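Uncharacterized peptidase Lmo0363 (Listeria monocytogenes, PDB 3L4E) probably acts as a serine peptidase of the S51 family, hydrolysing peptide bonds, although its activity and its substrates are not established. Local coordinates at residues N4-S9 / L115-S120; K12-L17 / H190-I195; A121-T126 / F156-H161; T31-A36 / D81-T86. One frame throughout, in Å; residues are numbered along the deposited sequence.

Contact 1 of 4, residues N4-S9 / L115-S120; sequences NLFLTS and LYIGES
Phe6 and Thr8 bond to Tyr116, Gly118 and Ser120 across two parallel strands, 4-8 and 115-119, in the interior of a mixed sheet. The second strand runs straight into a sequence and turn consistent with a nucleophile elbow, Gly118-x-Ser120-x-Gly122, with Ser120 the probable nucleophile by similarity. Phe6 N reaches Tyr116 O at 2.9 Å, and Phe6 O takes Gly118 N at 3.0 Å. Thr8 repeats the pattern two residues on: its N bonds to Gly118 O, while its O receives Ser120 N at 2.8 Å, fixing the backbone at the mouth of the elbow. On one face Tyr116 holds CG anti to its backbone N (chi1 178°); Leu5 CD2 lies 3.7 Å from Tyr116 CB, and Leu7 CD2 comes to the edge of the Tyr116 ring. Gly118 suits this face because, having no side chain, it leaves the room that Leu7 CD2 and Tyr116 CE2 use. On the other face Phe6 CD2 meets Ile117 CG2 at 4.0 Å, Thr8 CG2 lies 3.6 Å from Gly118 O, and Phe18 packs edge-to-face with Phe6. Further out, Tyr116 OH bonds to Gly122 O, tying strand to helix. Ser120 has phi 50° and psi -110°, consistent with the strained strand-to-helix turn of a nucleophile elbow. The buried Glu119 carboxylate is satisfied by Phe11 N at OE1 and Gly87 N at OE2.

Contact 2 of 4, residues K12-L17 / H190-I195; sequences KDVVPL and HEAIFI. With SO4 (sulfate ion), chain B.
Asp13 sets CG anti to its carbonyl carbon and beside its own backbone N (chi1 -78°), and His190 does likewise (chi1 -65°). The Asp13 carboxylate and the His190 imidazole are stacked, with their planes only 18° apart. Asp13 CG rests 3.7 Å from His190 NE2, and Asp13 CB lies 4.1 Å from the centroid of the His190 ring, over the face, in a CH-pi contact. No direct hydrogen bond joins the two side chains; instead a water in the imidazole plane bridges them, 2.7 Å from His190 NE2 and donating to Asp13 OD1. That same Asp13 OD1 forms a salt bridge with Lys12 NZ at 2.9 Å. At another edge of the ring, His190 ND1 gives a nearly straight bond to sulfate O1, again in plane, at 2.7 Å. Ser188, Arg204 and Asn164 also hold this ion, which probably came from the crystallisation liquor.

Beyond the polar end, the contact lays the start of helix 15-21, the first helix after strand 4-8, against the strand that neighbours 4-8 in antiparallel fashion, 191-196. Small and branched apolar residues suit this close approach. Val14 CG1 leans on His190 C at 3.6 Å, and Leu17 CD1 touches Ala192 CB, whose single methyl lets the helix come near. Leu17 CB packs on Phe194 CE1, while Leu17 O lies oblique to the ring, 3.3 Å from Phe194 CZ. Phe21, one turn further along the helix, meets the same phenyl ring.

Contact 3 of 4, residues A121-T126 / F156-H161; sequences AGAVIT and FSTLPH
Val124 and Ala123 belong to the short helix that follows the probable nucleophile, and they pack on Thr158 and Pro160 of the segment leading to His161, the second charge-relay residue by similarity. Val124 CG2 faces both, 3.6 Å from Thr158 O and 3.8 Å from Pro160 CD; Thr158 O is also bonded by Tyr132 OH. The valine and proline side chains meet at about a right angle. With CG1 anti to the backbone N (chi1 173°), Val124 places CG2 anti to the carbonyl carbon, the branch that does the touching. Ala123 CB meets Thr158 CG2 at 4.1 Å, the small alanine side chain suiting a close helix-to-strand approach.

Such an arrangement, a nucleophile at the start of a helix and its histidine in the loop just past strand 157-159, is consistent with the charge relay of a serine peptidase, whose serine and histidine come from separate segments. Strand 157-159 pairs in parallel with 184-186, outside the main sheet, so this packing joins that small sheet to the nucleophile's helix.

Polar groups close the far end. Thr126 OG1 donates to Ala123 O at 2.7 Å, in the carbonyl plane, and Thr126 N bonds to the same oxygen, so two donors grip it. A water then donates to Thr126 OG1 and to Phe156 O, the latter at 2.8 Å, and accepts from Thr158 N, linking the segments where no direct hydrogen bond does. At the other end Pro160 CB lies over one face of the His161 ring, toward its rim, with Phe167 stacked on that ring; Asn189 ND2 bonds to His161 ND1 and Ser9 OG to His161 N.

Contact 4 of 4, residues T31-A36 / D81-T86; sequences TFIPTA and DFIYVT
Thr31, Phe32 and Ile33 pair with Phe82 to Thr86 through backbone bonds, ring packing, aliphatic contacts and bridging water. The backbone bonds are those of a parallel pair inside the main sheet. Thr31 N reaches Phe82 O, Thr31 O takes Tyr84 N at 2.8 Å, and Ile33 N bonds to Tyr84 O at 2.7 Å, almost in line with the carbonyl. Ile33 O then receives Thr86 N, just past the end of strand 82-85.

Among the aromatic groups, Phe32 and Tyr84 lie side by side and point the same way, each with CG anti to its backbone N. Their planes differ by 20° but are slid apart, so the rings barely overlap, with centroids 5.0 Å apart. The touch is between Phe32 CE1 and Tyr84 CE1 at 3.4 Å. Thr86 CG2 approaches Phe32 CZ at 3.5 Å, and it also lies at the edge of the Tyr84 ring.

On the opposite face of the sheet, beta-branched residues, well suited to strands, meet: Ile33 and Ile83 pack side by side, Ile33 CD1 being 4.1 Å from Ile83 CG2 and equally near Val85 CG2. Helix 44-55 touches Phe32 and Tyr84 on one face, while Leu93 of helix 90-100 reaches Val85 on the other.

One water sits by Thr31 OG1, which also bonds to Asn80 ND2, and by Phe82 O. Another donates to Ile33 O at 2.9 Å and to Thr86 O, and accepts from Ala36 N. Ile33 O thus takes both Thr86 N and this water, which ties the chain just after strand 31-33 to that just after 82-85.

Overall arrangement
Contacts 1, 2 and 4 share one mixed sheet. Ile117 N bonds to Ile83 O at 2.7 Å, setting contact 4 beside contact 1, and Leu7 O takes Ile193 N at 2.8 Å on the other side, toward contact 2. The centres of contacts 2 and 4 lie about 16 Å apart, with contact 1 in between. Contact 3 grows from the end of strand 115-119 and brings in the probable second active-site residue: in the Ser120 conformer given, one of two, Ser120 OG is 3.1 Å from His161 NE2, a proximity rather than an established hydrogen bond. Thr86 of contact 4 and Asp13 of contact 2 stand back, about 8 Å from the Ser120 side chain and about 7 Å from that of His161, respectively.

Contact 1 of 4, residues N4-S9 / L115-S120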
loop_
_atom_site.group_PDB
_atom_site.type_symbol
_atom_site.label_atom_id
_atom_site.label_comp_id
_atom_site.label_asym_id
_atom_site.label_seq_id
_atom_site.Cartn_x
_atom_site.Cartn_y
_atom_site.Cartn_z
ATOM N N ASN A 4 8.728 -1.711 -9.415
ATOM C CA ASN A 4 8.183 -0.372 -9.606
ATOM C C ASN A 4 7.123 -0.123 -8.546
ATOM O O ASN A 4 6.033 -0.689 -8.615
ATOM C CB ASN A 4 7.568 -0.252 -11.000
ATOM C CG ASN A 4 8.580 -0.476 -12.103
ATOM O OD1 ASN A 4 9.363 0.407 -12.423
ATOM N ND2 ASN A 4 8.572 -1.668 -12.684
ATOM N N LEU A 5 7.449 0.708 -7.557
ATOM C CA LEU A 5 6.567 0.951 -6.427
ATOM C C LEU A 5 6.428 2.438 -6.181
ATOM O O LEU A 5 7.398 3.186 -6.314
ATOM C CB LEU A 5 7.124 0.311 -5.152
ATOM C CG LEU A 5 7.798 -1.061 -5.227
ATOM C CD1 LEU A 5 8.385 -1.429 -3.862
ATOM C CD2 LEU A 5 6.820 -2.113 -5.702
ATOM N N PHE A 6 5.224 2.856 -5.805
ATOM C CA PHE A 6 4.974 4.221 -5.357
ATOM C C PHE A 6 4.350 4.100 -3.978
ATOM O O PHE A 6 3.248 3.571 -3.857
ATOM C CB PHE A 6 4.008 4.897 -6.333
ATOM C CG PHE A 6 3.647 6.312 -5.978
ATOM C CD1 PHE A 6 4.390 7.378 -6.478
ATOM C CD2 PHE A 6 2.556 6.585 -5.162
ATOM C CE1 PHE A 6 4.049 8.690 -6.178
ATOM C CE2 PHE A 6 2.211 7.905 -4.851
ATOM C CZ PHE A 6 2.959 8.951 -5.360
ATOM N N LEU A 7 5.064 4.547 -2.942
ATOM C CA LEU A 7 4.583 4.398 -1.568
ATOM C C LEU A 7 4.180 5.752 -0.990
ATOM O O LEU A 7 4.865 6.750 -1.194
ATOM C CB LEU A 7 5.647 3.728 -0.686
ATOM C CG LEU A 7 6.239 2.428 -1.235
ATOM C CD1 LEU A 7 7.272 1.815 -0.263
ATOM C CD2 LEU A 7 5.124 1.433 -1.531
ATOM N N THR A 8 3.071 5.780 -0.262
ATOM C CA THR A 8 2.505 7.033 0.213
ATOM C C THR A 8 1.792 6.817 1.550
ATOM O O THR A 8 1.416 5.691 1.872
ATOM C CB THR A 8 1.521 7.611 -0.857
ATOM O OG1 THR A 8 0.874 8.786 -0.355
ATOM C CG2 THR A 8 0.456 6.591 -1.222
ATOM N N SER A 9 1.618 7.886 2.325
ATOM C CA SER A 9 0.787 7.855 3.532
ATOM C C SER A 9 -0.665 8.150 3.191
ATOM O O SER A 9 -1.583 7.752 3.911
ATOM C CB SER A 9 1.253 8.906 4.543
ATOM O OG SER A 9 2.612 8.759 4.885
ATOM N N LEU A 115 3.273 -1.888 -11.884
ATOM C CA LEU A 115 3.369 -0.829 -10.883
ATOM C C LEU A 115 2.487 -1.115 -9.672
ATOM O O LEU A 115 1.287 -1.363 -9.812
ATOM C CB LEU A 115 2.979 0.518 -11.495
ATOM C CG LEU A 115 2.852 1.701 -10.531
ATOM C CD1 LEU A 115 4.176 1.978 -9.836
ATOM C CD2 LEU A 115 2.353 2.946 -11.260
ATOM N N TYR A 116 3.095 -1.059 -8.489
ATOM C CA TYR A 116 2.405 -1.232 -7.215
ATOM C C TYR A 116 2.317 0.103 -6.482
ATOM O O TYR A 116 3.343 0.756 -6.240
ATOM C CB TYR A 116 3.152 -2.259 -6.355
ATOM C CG TYR A 116 2.553 -2.488 -4.980
ATOM C CD1 TYR A 116 1.591 -3.476 -4.771
ATOM C CD2 TYR A 116 2.955 -1.723 -3.887
ATOM C CE1 TYR A 116 1.038 -3.686 -3.524
ATOM C CE2 TYR A 116 2.405 -1.929 -2.623
ATOM C CZ TYR A 116 1.453 -2.923 -2.450
ATOM O OH TYR A 116 0.881 -3.148 -1.219
ATOM N N ILE A 117 1.095 0.510 -6.151
ATOM C CA ILE A 117 0.864 1.730 -5.385
ATOM C C ILE A 117 0.389 1.316 -4.001
ATOM O O ILE A 117 -0.643 0.649 -3.861
ATOM C CB ILE A 117 -0.203 2.624 -6.029
ATOM C CG1 ILE A 117 0.173 2.976 -7.475
ATOM C CG2 ILE A 117 -0.432 3.883 -5.173
ATOM C CD1 ILE A 117 -1.015 3.485 -8.287
ATOM N N GLY A 118 1.161 1.670 -2.980
ATOM C CA GLY A 118 0.820 1.275 -1.624
ATOM C C GLY A 118 0.583 2.455 -0.712
ATOM O O GLY A 118 1.492 3.265 -0.504
ATOM N N GLU A 119 -0.628 2.545 -0.164
ATOM C CA GLU A 119 -0.999 3.643 0.723
ATOM C C GLU A 119 -1.077 3.193 2.171
ATOM O O GLU A 119 -1.858 2.298 2.502
ATOM C CB GLU A 119 -2.359 4.203 0.331
ATOM C CG GLU A 119 -2.870 5.263 1.296
ATOM C CD GLU A 119 -4.255 5.731 0.930
ATOM O OE1 GLU A 119 -4.371 6.861 0.433
ATOM O OE2 GLU A 119 -5.227 4.968 1.112
ATOM N N SER A 120 -0.280 3.832 3.026
ATOM C CA SER A 120 -0.236 3.505 4.452
ATOM C C SER A 120 -0.068 1.999 4.669
ATOM O O SER A 120 0.996 1.463 4.380
ATOM C CB SER A 120 -1.459 4.070 5.172
ATOM O OG SER A 120 -1.399 5.485 5.183
#

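Contact 2 of 4, residues K12-L17 / H190-I195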
loop_
_atom_site.group_PDB
_atom_site.type_symbol
_atom_site.label_atom_id
_atom_site.label_comp_id
_atom_site.label_asym_id
_atom_site.label_seq_id
_atom_site.Cartn_x
_atom_site.Cartn_y
_atom_site.Cartn_z
ATOM N N LYS A 12 -4.321 10.776 -1.803
ATOM C CA LYS A 12 -5.009 11.989 -2.214
ATOM C C LYS A 12 -4.176 13.244 -1.950
ATOM O O LYS A 12 -4.442 14.291 -2.531
ATOM C CB LYS A 12 -6.399 12.087 -1.566
ATOM C CG LYS A 12 -6.407 12.226 -0.057
ATOM C CD LYS A 12 -6.302 13.671 0.381
ATOM C CE LYS A 12 -6.541 13.814 1.881
ATOM N NZ LYS A 12 -6.550 15.246 2.310
ATOM N N ASP A 13 -3.165 13.132 -1.094
ATOM C CA ASP A 13 -2.323 14.279 -0.746
ATOM C C ASP A 13 -1.107 14.407 -1.660
ATOM O O ASP A 13 -0.411 15.426 -1.630
ATOM C CB ASP A 13 -1.855 14.193 0.709
ATOM C CG ASP A 13 -2.928 14.600 1.701
ATOM O OD1 ASP A 13 -3.857 15.346 1.322
ATOM O OD2 ASP A 13 -2.823 14.186 2.873
ATOM N N VAL A 14 -0.846 13.387 -2.479
ATOM C CA VAL A 14 0.357 13.404 -3.322
ATOM C C VAL A 14 0.089 13.039 -4.783
ATOM O O VAL A 14 0.975 12.528 -5.480
ATOM C CB VAL A 14 1.461 12.468 -2.772
ATOM C CG1 VAL A 14 1.948 12.940 -1.406
ATOM C CG2 VAL A 14 0.959 11.022 -2.681
ATOM N N VAL A 15 -1.119 13.328 -5.256
ATOM C CA VAL A 15 -1.464 13.029 -6.641
ATOM C C VAL A 15 -0.445 13.584 -7.652
ATOM O O VAL A 15 -0.036 12.859 -8.564
ATOM C CB VAL A 15 -2.904 13.459 -6.982
ATOM C CG1 VAL A 15 -3.198 13.236 -8.466
ATOM C CG2 VAL A 15 -3.891 12.698 -6.099
ATOM N N PRO A 16 -0.011 14.846 -7.487
ATOM C CA PRO A 16 0.980 15.351 -8.451
ATOM C C PRO A 16 2.308 14.589 -8.423
ATOM O O PRO A 16 2.968 14.513 -9.450
ATOM C CB PRO A 16 1.192 16.812 -8.022
ATOM C CG PRO A 16 -0.068 17.181 -7.310
ATOM C CD PRO A 16 -0.500 15.913 -6.597
ATOM N N LEU A 17 2.703 14.043 -7.277
ATOM C CA LEU A 17 3.919 13.238 -7.246
ATOM C C LEU A 17 3.712 11.959 -8.038
ATOM O O LEU A 17 4.628 11.478 -8.704
ATOM C CB LEU A 17 4.347 12.921 -5.811
ATOM C CG LEU A 17 4.635 14.155 -4.948
ATOM C CD1 LEU A 17 5.168 13.728 -3.585
ATOM C CD2 LEU A 17 5.617 15.112 -5.633
ATOM N N HIS A 190 2.524 14.290 3.070
ATOM C CA HIS A 190 2.782 14.889 1.761
ATOM C C HIS A 190 4.092 14.430 1.129
ATOM O O HIS A 190 4.617 15.077 0.225
ATOM C CB HIS A 190 2.679 16.410 1.836
ATOM C CG HIS A 190 1.298 16.890 2.153
ATOM N ND1 HIS A 190 0.816 16.971 3.441
ATOM C CD2 HIS A 190 0.283 17.279 1.346
ATOM C CE1 HIS A 190 -0.430 17.411 3.416
ATOM N NE2 HIS A 190 -0.775 17.611 2.157
ATOM N N GLU A 191 4.599 13.293 1.599
ATOM C CA GLU A 191 5.767 12.652 0.998
ATOM C C GLU A 191 5.370 11.358 0.295
ATOM O O GLU A 191 4.427 10.678 0.698
ATOM C CB GLU A 191 6.831 12.331 2.064
ATOM C CG GLU A 191 7.725 13.511 2.465
ATOM C CD GLU A 191 8.696 13.154 3.589
ATOM O OE1 GLU A 191 8.318 12.340 4.459
ATOM O OE2 GLU A 191 9.826 13.693 3.610
ATOM N N ALA A 192 6.097 11.021 -0.764
ATOM C CA ALA A 192 5.944 9.728 -1.412
ATOM C C ALA A 192 7.332 9.162 -1.652
ATOM O O ALA A 192 8.310 9.914 -1.707
ATOM C CB ALA A 192 5.173 9.864 -2.718
ATOM N N ILE A 193 7.422 7.841 -1.765
ATOM C CA ILE A 193 8.684 7.189 -2.106
ATOM C C ILE A 193 8.550 6.600 -3.507
ATOM O O ILE A 193 7.653 5.773 -3.759
ATOM C CB ILE A 193 9.071 6.063 -1.115
ATOM C CG1 ILE A 193 8.896 6.520 0.340
ATOM C CG2 ILE A 193 10.510 5.616 -1.373
ATOM C CD1 ILE A 193 9.040 5.396 1.354
ATOM N N PHE A 194 9.419 7.061 -4.407
ATOM C CA PHE A 194 9.493 6.578 -5.779
ATOM C C PHE A 194 10.495 5.437 -5.796
ATOM O O PHE A 194 11.669 5.631 -5.442
ATOM C CB PHE A 194 10.067 7.650 -6.715
ATOM C CG PHE A 194 9.179 8.853 -6.953
ATOM C CD1 PHE A 194 8.031 9.084 -6.223
ATOM C CD2 PHE A 194 9.540 9.779 -7.925
ATOM C CE1 PHE A 194 7.250 10.209 -6.474
ATOM C CE2 PHE A 194 8.767 10.893 -8.171
ATOM C CZ PHE A 194 7.620 11.104 -7.445
ATOM N N ILE A 195 10.055 4.261 -6.220
ATOM C CA ILE A 195 10.956 3.121 -6.322
ATOM C C ILE A 195 10.953 2.529 -7.727
ATOM O O ILE A 195 9.927 2.051 -8.216
ATOM C CB ILE A 195 10.622 2.036 -5.279
ATOM C CG1 ILE A 195 10.806 2.604 -3.872
ATOM C CG2 ILE A 195 11.514 0.812 -5.489
ATOM C CD1 ILE A 195 10.069 1.869 -2.787
HETATM S S SO4 B . 3.692 17.090 5.698
HETATM O O1 SO4 B . 2.445 16.347 5.521
HETATM O O2 SO4 B . 3.465 18.499 5.377
HETATM O O3 SO4 B . 4.165 16.952 7.070
HETATM O O4 SO4 B . 4.702 16.556 4.788
HETATM O O HOH W 1 -3.124 18.351 1.044
#

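Contact 3 of 4, residues A121-T126 / F156-H161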
loop_
_atom_site.group_PDB
_atom_site.type_symbol
_atom_site.label_atom_id
_atom_site.label_comp_id
_atom_site.label_asym_id
_atom_site.label_seq_id
_atom_site.Cartn_x
_atom_site.Cartn_y
_atom_site.Cartn_z
ATOM N N ALA A 121 -1.097 1.316 5.166
ATOM C CA ALA A 121 -1.032 -0.151 5.303
ATOM C C ALA A 121 -0.446 -0.819 4.045
ATOM O O ALA A 121 0.337 -1.777 4.135
ATOM C CB ALA A 121 -2.414 -0.731 5.601
ATOM N N GLY A 122 -0.821 -0.314 2.873
ATOM C CA GLY A 122 -0.343 -0.885 1.622
ATOM C C GLY A 122 1.135 -0.623 1.383
ATOM O O GLY A 122 1.796 -1.369 0.654
ATOM N N ALA A 123 1.658 0.438 1.994
ATOM C CA ALA A 123 3.106 0.670 2.010
ATOM C C ALA A 123 3.797 -0.169 3.083
ATOM O O ALA A 123 4.888 -0.702 2.863
ATOM C CB ALA A 123 3.417 2.150 2.240
ATOM N N VAL A 124 3.174 -0.274 4.252
ATOM C CA VAL A 124 3.790 -1.004 5.347
ATOM C C VAL A 124 4.061 -2.464 4.953
ATOM O O VAL A 124 5.106 -3.022 5.318
ATOM C CB VAL A 124 2.945 -0.906 6.644
ATOM C CG1 VAL A 124 3.498 -1.818 7.741
ATOM C CG2 VAL A 124 2.892 0.533 7.131
ATOM N N ILE A 125 3.145 -3.088 4.206
ATOM C CA ILE A 125 3.351 -4.502 3.844
ATOM C C ILE A 125 4.497 -4.753 2.852
ATOM O O ILE A 125 4.844 -5.911 2.593
ATOM C CB ILE A 125 2.056 -5.215 3.339
ATOM C CG1 ILE A 125 1.545 -4.577 2.048
ATOM C CG2 ILE A 125 0.980 -5.227 4.411
ATOM C CD1 ILE A 125 0.488 -5.432 1.357
ATOM N N THR A 126 5.094 -3.695 2.304
ATOM C CA THR A 126 6.280 -3.876 1.459
ATOM C C THR A 126 7.536 -4.168 2.287
ATOM O O THR A 126 8.538 -4.627 1.749
ATOM C CB THR A 126 6.572 -2.662 0.547
ATOM O OG1 THR A 126 6.944 -1.530 1.346
ATOM C CG2 THR A 126 5.370 -2.311 -0.316
ATOM N N PHE A 156 13.730 -1.703 3.850
ATOM C CA PHE A 156 13.290 -0.709 4.825
ATOM C C PHE A 156 11.825 -0.843 5.253
ATOM O O PHE A 156 11.010 -1.473 4.563
ATOM C CB PHE A 156 13.607 0.718 4.352
ATOM C CG PHE A 156 12.924 1.114 3.063
ATOM C CD1 PHE A 156 11.630 1.616 3.070
ATOM C CD2 PHE A 156 13.588 1.007 1.851
ATOM C CE1 PHE A 156 11.011 2.003 1.892
ATOM C CE2 PHE A 156 12.969 1.388 0.662
ATOM C CZ PHE A 156 11.676 1.881 0.687
ATOM N N SER A 157 11.509 -0.243 6.402
ATOM C CA SER A 157 10.178 -0.323 7.000
ATOM C C SER A 157 9.471 1.029 6.971
ATOM O O SER A 157 9.708 1.892 7.823
ATOM C CB SER A 157 10.274 -0.829 8.442
ATOM O OG SER A 157 10.885 -2.105 8.490
ATOM N N THR A 158 8.592 1.205 5.992
ATOM C CA THR A 158 7.931 2.485 5.785
ATOM C C THR A 158 7.019 2.822 6.953
ATOM O O THR A 158 6.217 1.993 7.386
ATOM C CB THR A 158 7.135 2.491 4.475
ATOM O OG1 THR A 158 8.009 2.147 3.392
ATOM C CG2 THR A 158 6.513 3.856 4.220
ATOM N N LEU A 159 7.155 4.039 7.463
ATOM C CA LEU A 159 6.354 4.502 8.592
ATOM C C LEU A 159 5.508 5.691 8.152
ATOM O O LEU A 159 6.005 6.808 8.055
ATOM C CB LEU A 159 7.257 4.884 9.760
ATOM C CG LEU A 159 6.550 5.333 11.035
ATOM C CD1 LEU A 159 5.618 4.244 11.549
ATOM C CD2 LEU A 159 7.585 5.694 12.085
ATOM N N PRO A 160 4.220 5.451 7.871
ATOM C CA PRO A 160 3.399 6.517 7.285
ATOM C C PRO A 160 2.842 7.477 8.328
ATOM O O PRO A 160 2.837 7.180 9.533
ATOM C CB PRO A 160 2.262 5.745 6.612
ATOM C CG PRO A 160 2.103 4.528 7.469
ATOM C CD PRO A 160 3.486 4.177 7.985
ATOM N N HIS A 161 2.378 8.626 7.844
ATOM C CA HIS A 161 1.884 9.709 8.688
ATOM C C HIS A 161 2.953 10.210 9.665
ATOM O O HIS A 161 2.617 10.657 10.757
ATOM C CB HIS A 161 0.625 9.290 9.466
ATOM C CG HIS A 161 -0.398 8.554 8.650
ATOM N ND1 HIS A 161 -1.028 9.113 7.558
ATOM C CD2 HIS A 161 -0.921 7.312 8.787
ATOM C CE1 HIS A 161 -1.884 8.244 7.050
ATOM N NE2 HIS A 161 -1.839 7.141 7.777
HETATM O O HOH W 2 8.577 -0.615 3.541
#

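Contact 4 of 4, residues T31-A36 / D81-T86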
loop_
_atom_site.group_PDB
_atom_site.type_symbol
_atom_site.label_atom_id
_atom_site.label_comp_id
_atom_site.label_asym_id
_atom_site.label_seq_id
_atom_site.Cartn_x
_atom_site.Cartn_y
_atom_site.Cartn_z
ATOM N N THR A 31 -6.107 -2.438 -10.489
ATOM C CA THR A 31 -6.688 -3.340 -9.503
ATOM C C THR A 31 -6.614 -2.621 -8.163
ATOM O O THR A 31 -5.522 -2.403 -7.631
ATOM C CB THR A 31 -5.922 -4.677 -9.407
ATOM O OG1 THR A 31 -6.007 -5.367 -10.656
ATOM C CG2 THR A 31 -6.522 -5.558 -8.328
ATOM N N PHE A 32 -7.777 -2.251 -7.636
ATOM C CA PHE A 32 -7.901 -1.391 -6.458
ATOM C C PHE A 32 -8.339 -2.268 -5.291
ATOM O O PHE A 32 -9.451 -2.796 -5.296
ATOM C CB PHE A 32 -8.958 -0.316 -6.779
ATOM C CG PHE A 32 -9.195 0.701 -5.702
ATOM C CD1 PHE A 32 -8.415 1.844 -5.626
ATOM C CD2 PHE A 32 -10.257 0.555 -4.811
ATOM C CE1 PHE A 32 -8.663 2.819 -4.652
ATOM C CE2 PHE A 32 -10.503 1.514 -3.831
ATOM C CZ PHE A 32 -9.706 2.650 -3.754
ATOM N N ILE A 33 -7.449 -2.434 -4.311
ATOM C CA ILE A 33 -7.667 -3.349 -3.186
ATOM C C ILE A 33 -7.922 -2.577 -1.887
ATOM O O ILE A 33 -6.999 -2.010 -1.313
ATOM C CB ILE A 33 -6.452 -4.283 -3.006
ATOM C CG1 ILE A 33 -6.239 -5.124 -4.274
ATOM C CG2 ILE A 33 -6.634 -5.174 -1.771
ATOM C CD1 ILE A 33 -4.901 -5.846 -4.304
ATOM N N PRO A 34 -9.190 -2.513 -1.449
ATOM C CA PRO A 34 -9.556 -1.747 -0.252
ATOM C C PRO A 34 -9.664 -2.622 1.002
ATOM O O PRO A 34 -10.164 -2.172 2.032
ATOM C CB PRO A 34 -10.937 -1.202 -0.620
ATOM C CG PRO A 34 -11.534 -2.320 -1.433
ATOM C CD PRO A 34 -10.383 -2.946 -2.206
ATOM N N THR A 35 -9.191 -3.859 0.909
ATOM C CA THR A 35 -9.327 -4.842 1.990
ATOM C C THR A 35 -8.916 -4.346 3.382
ATOM O O THR A 35 -9.595 -4.625 4.370
ATOM C CB THR A 35 -8.537 -6.107 1.641
ATOM O OG1 THR A 35 -8.987 -6.594 0.366
ATOM C CG2 THR A 35 -8.713 -7.191 2.709
ATOM N N ALA A 36 -7.804 -3.627 3.475
ATOM C CA ALA A 36 -7.329 -3.163 4.779
ATOM C C ALA A 36 -8.381 -2.291 5.461
ATOM O O ALA A 36 -8.523 -2.289 6.687
ATOM C CB ALA A 36 -6.019 -2.390 4.621
ATOM N N ASP A 81 -3.263 -2.959 -15.357
ATOM C CA ASP A 81 -1.944 -2.366 -15.500
ATOM C C ASP A 81 -1.255 -2.108 -14.172
ATOM O O ASP A 81 -0.045 -2.322 -14.045
ATOM C CB ASP A 81 -2.054 -1.063 -16.283
ATOM C CG ASP A 81 -2.596 -1.277 -17.680
ATOM O OD1 ASP A 81 -1.978 -2.047 -18.438
ATOM O OD2 ASP A 81 -3.641 -0.691 -18.014
ATOM N N PHE A 82 -2.024 -1.643 -13.189
ATOM C CA PHE A 82 -1.473 -1.244 -11.895
ATOM C C PHE A 82 -2.153 -1.991 -10.768
ATOM O O PHE A 82 -3.261 -2.493 -10.935
ATOM C CB PHE A 82 -1.675 0.255 -11.648
ATOM C CG PHE A 82 -1.137 1.140 -12.740
ATOM C CD1 PHE A 82 -0.034 0.768 -13.482
ATOM C CD2 PHE A 82 -1.734 2.359 -13.007
ATOM C CE1 PHE A 82 0.453 1.589 -14.476
ATOM C CE2 PHE A 82 -1.248 3.185 -14.000
ATOM C CZ PHE A 82 -0.155 2.801 -14.735
ATOM N N ILE A 83 -1.475 -2.061 -9.622
ATOM C CA ILE A 83 -2.058 -2.590 -8.395
ATOM C C ILE A 83 -2.053 -1.460 -7.368
ATOM O O ILE A 83 -1.028 -0.817 -7.174
ATOM C CB ILE A 83 -1.235 -3.788 -7.848
ATOM C CG1 ILE A 83 -1.156 -4.914 -8.887
ATOM C CG2 ILE A 83 -1.835 -4.315 -6.534
ATOM C CD1 ILE A 83 -0.048 -5.929 -8.614
ATOM N N TYR A 84 -3.191 -1.205 -6.727
ATOM C CA TYR A 84 -3.293 -0.136 -5.731
ATOM C C TYR A 84 -3.885 -0.723 -4.462
ATOM O O TYR A 84 -4.943 -1.346 -4.499
ATOM C CB TYR A 84 -4.211 0.963 -6.259
ATOM C CG TYR A 84 -4.456 2.153 -5.349
ATOM C CD1 TYR A 84 -5.252 2.036 -4.205
ATOM C CD2 TYR A 84 -3.942 3.410 -5.670
ATOM C CE1 TYR A 84 -5.511 3.136 -3.392
ATOM C CE2 TYR A 84 -4.184 4.510 -4.867
ATOM C CZ TYR A 84 -4.969 4.371 -3.732
ATOM O OH TYR A 84 -5.209 5.478 -2.946
ATOM N N VAL A 85 -3.209 -0.502 -3.339
ATOM C CA VAL A 85 -3.664 -1.022 -2.055
ATOM C C VAL A 85 -3.936 0.140 -1.109
ATOM O O VAL A 85 -3.023 0.905 -0.781
ATOM C CB VAL A 85 -2.631 -1.992 -1.452
ATOM C CG1 VAL A 85 -3.084 -2.488 -0.066
ATOM C CG2 VAL A 85 -2.396 -3.167 -2.402
ATOM N N THR A 86 -5.194 0.275 -0.681
ATOM C CA THR A 86 -5.597 1.381 0.186
ATOM C C THR A 86 -5.063 1.201 1.600
ATOM O O THR A 86 -4.674 0.099 1.995
ATOM C CB THR A 86 -7.130 1.506 0.317
ATOM O OG1 THR A 86 -7.614 0.480 1.203
ATOM C CG2 THR A 86 -7.838 1.408 -1.041
HETATM O O HOH W 3 -3.433 -5.621 -11.493
HETATM O O HOH W 4 -6.207 -2.425 1.430
#